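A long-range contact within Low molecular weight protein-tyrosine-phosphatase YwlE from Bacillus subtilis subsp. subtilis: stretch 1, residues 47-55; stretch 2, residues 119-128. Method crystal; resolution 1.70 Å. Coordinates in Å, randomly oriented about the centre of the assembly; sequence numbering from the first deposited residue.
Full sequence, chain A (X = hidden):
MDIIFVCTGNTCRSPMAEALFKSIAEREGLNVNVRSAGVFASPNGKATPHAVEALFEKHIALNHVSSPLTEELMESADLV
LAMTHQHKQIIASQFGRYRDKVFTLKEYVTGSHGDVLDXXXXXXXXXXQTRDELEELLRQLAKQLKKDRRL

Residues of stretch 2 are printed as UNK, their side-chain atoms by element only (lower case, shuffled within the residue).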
# COMPACT_ATOMS: atom_id res chain seq x y z
N ALA A 47 6.81 -4.78 -10.61
CA ALA A 47 5.73 -5.56 -10.02
C ALA A 47 5.85 -6.96 -10.60
O ALA A 47 6.32 -7.12 -11.72
CB ALA A 47 4.38 -4.94 -10.38
N THR A 48 5.46 -7.97 -9.83
CA THR A 48 5.56 -9.34 -10.30
C THR A 48 4.52 -9.57 -11.38
O THR A 48 3.50 -8.89 -11.40
CB THR A 48 5.30 -10.35 -9.19
OG1 THR A 48 3.95 -10.20 -8.72
CG2 THR A 48 6.28 -10.14 -8.03
N PRO A 49 4.77 -10.53 -12.27
CA PRO A 49 3.82 -10.77 -13.36
C PRO A 49 2.40 -11.04 -12.86
O PRO A 49 1.45 -10.53 -13.44
CB PRO A 49 4.39 -12.01 -14.04
CG PRO A 49 5.85 -11.91 -13.80
CD PRO A 49 5.99 -11.34 -12.42
N HIS A 50 2.26 -11.82 -11.79
CA HIS A 50 0.94 -12.13 -11.26
C HIS A 50 0.20 -10.90 -10.73
O HIS A 50 -1.02 -10.82 -10.86
CB HIS A 50 1.02 -13.18 -10.15
CG HIS A 50 1.27 -14.57 -10.64
ND1 HIS A 50 1.15 -14.94 -11.96
CD2 HIS A 50 1.62 -15.69 -9.97
CE1 HIS A 50 1.42 -16.22 -12.09
NE2 HIS A 50 1.72 -16.71 -10.90
N ALA A 51 0.94 -9.97 -10.12
CA ALA A 51 0.33 -8.74 -9.61
C ALA A 51 -0.18 -7.91 -10.79
O ALA A 51 -1.30 -7.36 -10.77
CB ALA A 51 1.34 -7.95 -8.78
N VAL A 52 0.65 -7.84 -11.82
CA VAL A 52 0.28 -7.14 -13.04
C VAL A 52 -0.96 -7.75 -13.69
O VAL A 52 -1.90 -7.03 -14.08
CB VAL A 52 1.44 -7.11 -14.06
CG1 VAL A 52 0.95 -6.65 -15.44
CG2 VAL A 52 2.54 -6.18 -13.56
N GLU A 53 -0.98 -9.07 -13.79
CA GLU A 53 -2.10 -9.78 -14.40
C GLU A 53 -3.38 -9.60 -13.57
O GLU A 53 -4.46 -9.40 -14.11
CB GLU A 53 -1.75 -11.27 -14.61
CG GLU A 53 -2.95 -12.13 -15.00
CD GLU A 53 -2.56 -13.58 -15.31
OE1 GLU A 53 -1.40 -13.96 -15.05
OE2 GLU A 53 -3.43 -14.32 -15.82
N ALA A 54 -3.24 -9.66 -12.25
CA ALA A 54 -4.39 -9.49 -11.37
C ALA A 54 -5.07 -8.14 -11.56
O ALA A 54 -6.30 -8.05 -11.57
CB ALA A 54 -3.96 -9.67 -9.90
N LEU A 55 -4.28 -7.09 -11.74
CA LEU A 55 -4.86 -5.76 -11.92
C LEU A 55 -5.34 -5.59 -13.36
O LEU A 55 -6.34 -4.92 -13.60
CB LEU A 55 -3.87 -4.66 -11.58
CG LEU A 55 -3.45 -4.59 -10.10
CD1 LEU A 55 -3.07 -3.18 -9.66
CD2 LEU A 55 -4.48 -5.19 -9.15
N UNK A 119 1.51 -12.43 -0.92
CA UNK A 119 1.13 -13.39 -1.96
C UNK A 119 2.31 -13.90 -2.76
O UNK A 119 2.11 -14.80 -3.58
c UNK A 119 1.28 -11.04 -1.35
c UNK A 119 0.84 -11.21 -2.81
c UNK A 119 0.24 -12.56 -2.89
N UNK A 120 3.51 -13.36 -2.54
CA UNK A 120 4.65 -13.71 -3.40
C UNK A 120 4.90 -15.22 -3.43
O UNK A 120 4.84 -15.89 -2.41
c UNK A 120 8.01 -14.26 -3.55
c UNK A 120 7.10 -13.27 -3.87
c UNK A 120 7.28 -12.56 -5.04
c UNK A 120 9.07 -14.55 -4.39
c UNK A 120 9.25 -13.83 -5.55
c UNK A 120 8.34 -12.84 -5.89
c UNK A 120 5.93 -12.98 -2.97
N UNK A 121 5.17 -15.73 -4.63
CA UNK A 121 5.39 -17.16 -4.81
C UNK A 121 4.10 -17.94 -4.97
O UNK A 121 4.13 -19.13 -5.26
N UNK A 122 2.96 -17.27 -4.80
CA UNK A 122 1.67 -17.92 -4.90
C UNK A 122 1.13 -17.92 -6.32
O UNK A 122 1.69 -17.27 -7.21
N UNK A 123 0.05 -18.66 -6.54
CA UNK A 123 -0.56 -18.76 -7.86
C UNK A 123 -1.28 -17.47 -8.19
O UNK A 123 -1.44 -16.61 -7.34
o UNK A 123 -2.69 -19.60 -7.10
c UNK A 123 -1.56 -19.91 -7.90
N UNK A 124 -1.74 -17.35 -9.44
CA UNK A 124 -2.51 -16.19 -9.85
C UNK A 124 -3.76 -16.06 -8.97
O UNK A 124 -4.20 -14.96 -8.67
c UNK A 124 -3.53 -14.96 -11.83
c UNK A 124 -3.80 -17.46 -11.65
c UNK A 124 -2.89 -16.26 -11.36
c UNK A 124 -2.63 -13.74 -11.67
N UNK A 125 -4.31 -17.18 -8.52
CA UNK A 125 -5.49 -17.13 -7.68
C UNK A 125 -5.21 -16.56 -6.29
O UNK A 125 -6.07 -15.87 -5.73
o UNK A 125 -7.50 -18.37 -9.57
c UNK A 125 -6.17 -18.49 -7.60
o UNK A 125 -6.04 -20.00 -9.41
c UNK A 125 -6.60 -18.99 -8.95
N UNK A 126 -4.03 -16.83 -5.75
CA UNK A 126 -3.61 -16.21 -4.49
C UNK A 126 -3.54 -14.69 -4.65
O UNK A 126 -4.05 -13.93 -3.82
c UNK A 126 -2.30 -18.19 -3.62
c UNK A 126 -3.14 -18.44 -2.38
c UNK A 126 -1.72 -15.90 -2.82
c UNK A 126 -2.23 -16.72 -4.02
N UNK A 127 -2.92 -14.24 -5.74
CA UNK A 127 -2.83 -12.81 -6.04
C UNK A 127 -4.20 -12.16 -6.23
O UNK A 127 -4.41 -11.03 -5.79
c UNK A 127 -2.00 -12.56 -7.29
o UNK A 127 3.57 -12.40 -6.40
c UNK A 127 2.22 -12.43 -6.62
c UNK A 127 0.16 -11.30 -7.00
c UNK A 127 1.53 -11.25 -6.79
c UNK A 127 1.56 -13.64 -6.66
c UNK A 127 0.21 -13.68 -6.87
c UNK A 127 -0.52 -12.51 -7.04
N UNK A 128 -5.12 -12.85 -6.89
CA UNK A 128 -6.43 -12.26 -7.12
C UNK A 128 -7.18 -12.11 -5.81
O UNK A 128 -7.93 -11.15 -5.63
c UNK A 128 -6.82 -13.90 -11.88
c UNK A 128 -6.65 -12.96 -9.55
n UNK A 128 -7.77 -14.40 -12.93
c UNK A 128 -7.24 -13.05 -8.16
c UNK A 128 -7.52 -13.71 -10.55

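At position 119 three side-chain carbons close a ring onto the backbone nitrogen; they do not touch stretch 1, but the residue opens a type II turn. This is P119. Position 120 carries one carbon followed by a ring of six carbons and no heteroatom. The edge of this ring meets the threonine methyl, a ring carbon lying 4.0 Å from T48 CG2, and the residue is F120.

Position 121 has no side-chain atoms and no contact with stretch 1. Its phi of 84° would jam a CB against the carbonyl oxygen of the preceding residue, as expected for G121. Position 122 is equally bare and closes the turn, its N donating to P119 O at 2.9 Å; a CB here would clash with that same oxygen. Its own carbonyl approaches the edge of the histidine ring, the O of 122 lying 3.2 Å from H50 CD2. The residue is G122.

Position 123 bears one carbon and one oxygen. CB points away from stretch 1, and the oxygen accepts weak bonds from the backbone N atoms of 125 and 126, the pattern of a helix N-cap: S123. Position 124 has four carbons, forked at the first, with one arm two carbons long. Its CA-to-CB bond points sideways, yet the last carbon of the longer arm reaches the opposing helix, 3.4 Å from H50 O and 3.6 Å from E53 OE1, which fits I124.

Position 125 shows two carbons, the second carrying two oxygens, out of reach of stretch 1: D125. Position 126 repeats the forked four-carbon pattern, also out of reach, and is I126. At position 127 one carbon leads to a six-carbon ring bearing an oxygen; H50 CB lies over the ring face and the oxygen is 3.2 Å from T48 OG1, so this is Y127. Position 128 has four carbons in a row ending in nitrogen, the second carbon packing 4.3 Å from A54 CB: K128.

Y127 is central to the contact. H50 CB sits 3.4 Å from its ring centroid in a CH-pi contact, while the edge of the H50 ring turns toward that face in an offset edge-to-face pair with planes at 73°. A51 CB lies 3.9 Å from Y127 CE2, and T48 OG1 makes a weak hydrogen bond to Y127 OH. Because T48 OG1 also accepts weakly from A51 N at 3.3 Å, the cap of the first helix is tied to the tyrosine. The helices cross at -58°, approaching to 9.0 Å; A54 CB packs against Y127 CB at 4.4 Å.

Stretch 2, residues 119-128: PFGGSIDIYK
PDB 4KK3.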